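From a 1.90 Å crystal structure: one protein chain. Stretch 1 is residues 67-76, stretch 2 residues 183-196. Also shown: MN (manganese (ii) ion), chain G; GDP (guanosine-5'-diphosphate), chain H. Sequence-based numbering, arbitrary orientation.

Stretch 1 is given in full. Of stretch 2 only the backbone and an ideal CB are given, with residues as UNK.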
# COMPACT_ATOMS: atom_id res chain seq x y z
N THR A 67 20.10 -3.80 4.85
CA THR A 67 19.86 -2.56 5.58
C THR A 67 18.79 -2.82 6.64
O THR A 67 18.35 -3.95 6.80
CB THR A 67 19.54 -1.39 4.63
OG1 THR A 67 19.59 -0.16 5.37
CG2 THR A 67 18.15 -1.55 3.96
N ASN A 68 18.39 -1.79 7.38
CA ASN A 68 17.42 -1.95 8.47
C ASN A 68 15.97 -1.89 7.94
O ASN A 68 15.27 -0.87 8.04
CB ASN A 68 17.66 -0.98 9.63
CG ASN A 68 17.67 0.48 9.22
OD1 ASN A 68 18.03 0.81 8.09
ND2 ASN A 68 17.29 1.36 10.14
N ALA A 69 15.54 -3.03 7.41
CA ALA A 69 14.25 -3.16 6.76
C ALA A 69 13.64 -4.52 7.08
O ALA A 69 14.36 -5.46 7.44
CB ALA A 69 14.40 -2.97 5.25
N ALA A 70 12.32 -4.61 6.97
CA ALA A 70 11.61 -5.85 7.23
C ALA A 70 10.42 -6.01 6.29
O ALA A 70 9.83 -5.03 5.83
CB ALA A 70 11.12 -5.88 8.67
N LEU A 71 10.10 -7.27 6.01
CA LEU A 71 8.82 -7.65 5.44
C LEU A 71 7.84 -7.64 6.60
O LEU A 71 8.15 -8.23 7.65
CB LEU A 71 8.91 -9.05 4.83
CG LEU A 71 9.96 -9.19 3.72
CD1 LEU A 71 10.27 -10.64 3.42
CD2 LEU A 71 9.52 -8.45 2.46
N ILE A 72 6.70 -6.97 6.45
CA ILE A 72 5.71 -6.89 7.53
C ILE A 72 4.33 -7.29 7.05
O ILE A 72 4.00 -7.14 5.86
CB ILE A 72 5.65 -5.50 8.22
CG1 ILE A 72 5.07 -4.40 7.31
CG2 ILE A 72 7.04 -5.09 8.73
CD1 ILE A 72 4.88 -3.08 8.03
N SER A 73 3.52 -7.80 7.97
CA SER A 73 2.17 -8.23 7.61
C SER A 73 1.26 -8.18 8.83
O SER A 73 1.56 -8.80 9.85
CB SER A 73 2.19 -9.62 6.99
OG SER A 73 0.91 -10.00 6.52
N LEU A 74 0.18 -7.41 8.72
CA LEU A 74 -0.95 -7.49 9.65
C LEU A 74 -1.83 -8.62 9.16
O LEU A 74 -2.33 -8.58 8.04
CB LEU A 74 -1.74 -6.18 9.69
CG LEU A 74 -2.87 -6.13 10.72
CD1 LEU A 74 -2.34 -5.99 12.14
CD2 LEU A 74 -3.83 -5.00 10.40
N VAL A 75 -2.01 -9.64 9.99
CA VAL A 75 -2.66 -10.87 9.54
C VAL A 75 -3.27 -11.63 10.73
O VAL A 75 -2.80 -11.50 11.88
CB VAL A 75 -1.66 -11.74 8.72
CG1 VAL A 75 -0.43 -12.14 9.54
CG2 VAL A 75 -2.34 -12.96 8.13
N ARG A 76 -4.33 -12.37 10.44
CA ARG A 76 -5.04 -13.19 11.42
C ARG A 76 -4.55 -14.64 11.39
O ARG A 76 -4.04 -15.12 10.37
CB ARG A 76 -6.56 -13.16 11.15
CG ARG A 76 -7.22 -11.82 11.45
CD ARG A 76 -8.61 -11.67 10.85
NE ARG A 76 -8.54 -11.25 9.44
CZ ARG A 76 -9.39 -10.43 8.80
NH1 ARG A 76 -10.42 -9.86 9.43
NH2 ARG A 76 -9.17 -10.15 7.51
N UNK A 183 8.38 -2.82 18.03
CA UNK A 183 9.07 -3.75 17.12
C UNK A 183 9.74 -3.14 15.88
O UNK A 183 10.75 -3.68 15.41
CB UNK A 183 8.06 -4.80 16.64
N UNK A 184 9.20 -2.03 15.37
CA UNK A 184 9.77 -1.36 14.20
C UNK A 184 10.66 -0.16 14.51
O UNK A 184 11.14 0.50 13.59
CB UNK A 184 8.63 -0.90 13.28
N UNK A 185 10.91 0.12 15.79
CA UNK A 185 11.66 1.32 16.19
C UNK A 185 13.02 1.46 15.51
O UNK A 185 13.39 2.56 15.08
CB UNK A 185 11.86 1.31 17.71
N UNK A 186 13.77 0.37 15.40
CA UNK A 186 15.10 0.43 14.77
C UNK A 186 15.11 0.16 13.26
O UNK A 186 16.18 0.07 12.66
CB UNK A 186 16.02 -0.58 15.45
N UNK A 187 13.93 0.08 12.64
CA UNK A 187 13.80 -0.12 11.20
C UNK A 187 13.47 1.19 10.51
O UNK A 187 12.79 2.03 11.08
CB UNK A 187 12.73 -1.17 10.89
N UNK A 188 13.96 1.35 9.29
CA UNK A 188 13.66 2.50 8.45
C UNK A 188 12.73 2.14 7.27
O UNK A 188 11.95 2.99 6.86
CB UNK A 188 14.96 3.10 7.92
N UNK A 189 12.83 0.93 6.71
CA UNK A 189 12.01 0.54 5.55
C UNK A 189 11.17 -0.67 5.83
O UNK A 189 11.55 -1.54 6.62
CB UNK A 189 12.89 0.27 4.33
N UNK A 190 10.01 -0.73 5.19
CA UNK A 190 9.12 -1.86 5.31
C UNK A 190 8.60 -2.24 3.94
O UNK A 190 8.51 -1.39 3.04
CB UNK A 190 7.97 -1.55 6.27
N UNK A 191 8.28 -3.52 3.79
CA UNK A 191 7.55 -4.05 2.63
C UNK A 191 6.31 -4.71 3.23
O UNK A 191 6.41 -5.77 3.87
CB UNK A 191 8.39 -5.03 1.80
N UNK A 192 5.16 -4.08 3.04
CA UNK A 192 3.90 -4.60 3.53
C UNK A 192 3.38 -5.70 2.62
O UNK A 192 3.31 -5.53 1.40
CB UNK A 192 2.87 -3.48 3.65
N UNK A 193 2.97 -6.81 3.23
CA UNK A 193 2.49 -7.98 2.54
C UNK A 193 1.14 -8.38 3.14
O UNK A 193 0.95 -8.31 4.36
CB UNK A 193 3.50 -9.12 2.63
N UNK A 194 0.21 -8.80 2.29
CA UNK A 194 -1.06 -9.36 2.71
C UNK A 194 -1.17 -10.82 2.32
O UNK A 194 -0.57 -11.23 1.33
CB UNK A 194 -2.22 -8.56 2.11
N UNK A 195 -1.99 -11.59 3.05
CA UNK A 195 -2.27 -12.96 2.61
C UNK A 195 -3.07 -13.00 1.30
O UNK A 195 -3.75 -12.04 0.96
CB UNK A 195 -3.03 -13.71 3.70
N UNK A 196 -2.93 -14.11 0.57
CA UNK A 196 -3.67 -14.38 -0.65
C UNK A 196 -3.25 -13.49 -1.83
O UNK A 196 -4.05 -13.25 -2.73
CB UNK A 196 -5.17 -14.20 -0.38
MN MN G . -6.55 -8.07 1.25
PB GDP H . -8.95 -6.00 1.79
O1B GDP H . -10.09 -6.86 1.33
O2B GDP H . -7.58 -6.42 1.25
O3B GDP H . -9.19 -4.50 1.74
O3A GDP H . -8.96 -6.33 3.39
PA GDP H . -8.23 -7.59 4.10
O1A GDP H . -9.25 -8.44 4.81
O2A GDP H . -7.24 -8.22 3.09
O5' GDP H . -7.46 -6.75 5.24
C5' GDP H . -6.30 -5.97 4.93
C4' GDP H . -5.10 -6.49 5.70
O4' GDP H . -5.34 -6.34 7.11
C3' GDP H . -4.82 -7.98 5.51
O3' GDP H . -3.40 -8.16 5.65
C2' GDP H . -5.59 -8.66 6.63
O2' GDP H . -5.00 -9.90 7.02
C1' GDP H . -5.52 -7.61 7.73
N9 GDP H . -6.68 -7.48 8.65
C8 GDP H . -7.92 -6.98 8.41
N7 GDP H . -8.66 -6.99 9.54
C5 GDP H . -7.90 -7.49 10.53
C6 GDP H . -8.05 -7.77 11.97
O6 GDP H . -9.13 -7.53 12.53
N1 GDP H . -7.00 -8.29 12.65
C2 GDP H . -5.81 -8.54 12.05
N2 GDP H . -4.78 -9.07 12.76
N3 GDP H . -5.61 -8.31 10.73
C4 GDP H . -6.59 -7.80 9.95

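Position 183 has helical backbone angles and nothing of stretch 1 near its CB, so almost any residue would serve; it is Ala183. At 184 the CB is also clear, but a branched apolar chain could reach Ile72. Leu184 does, bringing CD2 to 4.1 Å from Ile72 CG2. Positions 185 and 186 are the middle of a type I turn, where polar residues are common. They are Lys185 and Asn186; the latter contributes its backbone, Asn68 ND2 donating to Asn186 O at 3.0 Å.

Position 187 returns to extended angles, its CB sideways, 3.8 Å from Asn68 O and within reach of the methyl of Ala70. A long apolar or aromatic chain would suit. Tyr187 lays CE2 3.8 Å from Ala70 CB, while Ala69 O sits at the ring edge.

At 188 the ideal CB is 3.7 Å from Asn68 ND2, and the amide N of 188 donates a hydrogen bond of 2.9 Å to Asn68 O. Since the backbone makes that bond, a flexible polar or charged chain leading off would do; Lys188 leads away.

From 189 the strand runs parallel to stretch 1, and CBs alternate between faces. Position 189 shares its face with Ala69, whose small methyl leaves room for many residues, large ones included. Tyr189 packs its CB 3.7 Å from Ala69 CB.

Position 190 lies on the face of Ala70 and Ile72, with Ile72 CD1 3.9 Å from the ideal CB; an apolar or aromatic residue fits. Tyr190 meets that methyl, CD2 to Ile72 CD1 being 3.6 Å, although the end of its side chain leads away.

Position 191 returns to the face of Leu71, where CD2 invites apolar contact. Trp191 uses its CB, 3.6 Å from Leu71 CD2, and its ring leads away.

At 192, Ile72 CG1 lies 4.4 Å from the ideal CB, so a long chain with an apolar base is suitable. Arg192 is extended.

Position 193 has a sideways CB near Ser73; a beta-branched residue suits the extended angles. Val193 takes Ser73 OG on its O at 2.7 Å.

At 194 the CB points away, but MN lies about 4.4 Å from the ideal CB, so Asp, Glu or His could suit. Glu194 OE2 binds MN at 2.0 Å, and Glu194 OE1 forms a salt bridge with Arg192 NH2 at 3.1 Å. Position 195, pointing toward Val75, favours a compact apolar residue; Pro195 CG is 4.0 Å from Val75 CG2. At 196 positive phi suits Gly or Asn best, though open space also tolerates a polar or charged chain; it is Lys196.

Stretch 2 183-196: ALKNYKYYWRVEPK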
# COMPACT_ATOMS: atom_id res chain seq x y z
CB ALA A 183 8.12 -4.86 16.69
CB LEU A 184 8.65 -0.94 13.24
CG LEU A 184 7.83 -2.08 12.64
CD1 LEU A 184 6.80 -1.51 11.66
CD2 LEU A 184 8.72 -3.09 11.94
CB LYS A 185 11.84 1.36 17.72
CG LYS A 185 12.34 2.69 18.24
CD LYS A 185 12.81 2.58 19.68
CE LYS A 185 13.43 3.88 20.17
NZ LYS A 185 14.44 3.62 21.23
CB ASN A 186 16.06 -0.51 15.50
CG ASN A 186 16.22 -0.14 16.97
OD1 ASN A 186 16.31 1.05 17.31
ND2 ASN A 186 16.24 -1.14 17.84
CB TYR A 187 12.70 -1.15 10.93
CG TYR A 187 13.09 -2.53 11.34
CD1 TYR A 187 12.92 -2.98 12.66
CD2 TYR A 187 13.67 -3.40 10.43
CE1 TYR A 187 13.30 -4.27 13.03
CE2 TYR A 187 14.06 -4.68 10.79
CZ TYR A 187 13.87 -5.11 12.09
OH TYR A 187 14.25 -6.38 12.43
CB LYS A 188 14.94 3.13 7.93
CG LYS A 188 14.73 4.40 7.11
CD LYS A 188 16.05 5.10 6.84
CE LYS A 188 15.87 6.34 5.97
NZ LYS A 188 14.98 7.33 6.61
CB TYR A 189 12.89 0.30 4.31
CG TYR A 189 13.67 1.53 3.90
CD1 TYR A 189 13.12 2.49 3.07
CD2 TYR A 189 14.96 1.74 4.38
CE1 TYR A 189 13.83 3.63 2.71
CE2 TYR A 189 15.68 2.87 4.04
CZ TYR A 189 15.11 3.82 3.20
OH TYR A 189 15.83 4.95 2.86
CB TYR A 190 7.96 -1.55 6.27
CG TYR A 190 6.94 -0.58 5.68
CD1 TYR A 190 7.17 0.78 5.68
CD2 TYR A 190 5.74 -1.05 5.13
CE1 TYR A 190 6.25 1.67 5.13
CE2 TYR A 190 4.81 -0.17 4.59
CZ TYR A 190 5.07 1.18 4.59
OH TYR A 190 4.18 2.08 4.05
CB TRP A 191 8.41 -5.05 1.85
CG TRP A 191 7.81 -5.65 0.60
CD1 TRP A 191 6.49 -5.75 0.27
CD2 TRP A 191 8.53 -6.27 -0.48
NE1 TRP A 191 6.34 -6.36 -0.94
CE2 TRP A 191 7.57 -6.70 -1.43
CE3 TRP A 191 9.89 -6.48 -0.74
CZ2 TRP A 191 7.93 -7.32 -2.62
CZ3 TRP A 191 10.25 -7.12 -1.92
CH2 TRP A 191 9.27 -7.53 -2.86
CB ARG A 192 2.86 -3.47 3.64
CG ARG A 192 1.45 -3.97 3.96
CD ARG A 192 0.54 -2.81 4.29
NE ARG A 192 -0.86 -3.18 4.13
CZ ARG A 192 -1.87 -2.31 4.10
NH1 ARG A 192 -1.66 -1.00 4.23
NH2 ARG A 192 -3.11 -2.76 3.93
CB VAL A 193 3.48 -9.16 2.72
CG1 VAL A 193 3.03 -10.37 1.94
CG2 VAL A 193 4.88 -8.73 2.31
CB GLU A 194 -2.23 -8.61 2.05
CG GLU A 194 -2.46 -7.22 2.61
CD GLU A 194 -3.85 -6.65 2.34
OE1 GLU A 194 -3.95 -5.45 2.67
OE2 GLU A 194 -4.81 -7.34 1.84
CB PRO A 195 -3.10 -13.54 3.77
CG PRO A 195 -3.70 -12.36 4.43
CD PRO A 195 -2.73 -11.24 4.28
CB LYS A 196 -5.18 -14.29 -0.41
CG LYS A 196 -6.00 -15.22 -1.30
CD LYS A 196 -7.48 -15.13 -0.95
CE LYS A 196 -8.36 -15.72 -2.03
NZ LYS A 196 -8.37 -17.21 -2.00
O HOH W 1 -0.65 -6.46 5.99
O HOH W 2 -5.73 -10.26 1.62
O HOH W 3 -8.44 -9.32 0.66
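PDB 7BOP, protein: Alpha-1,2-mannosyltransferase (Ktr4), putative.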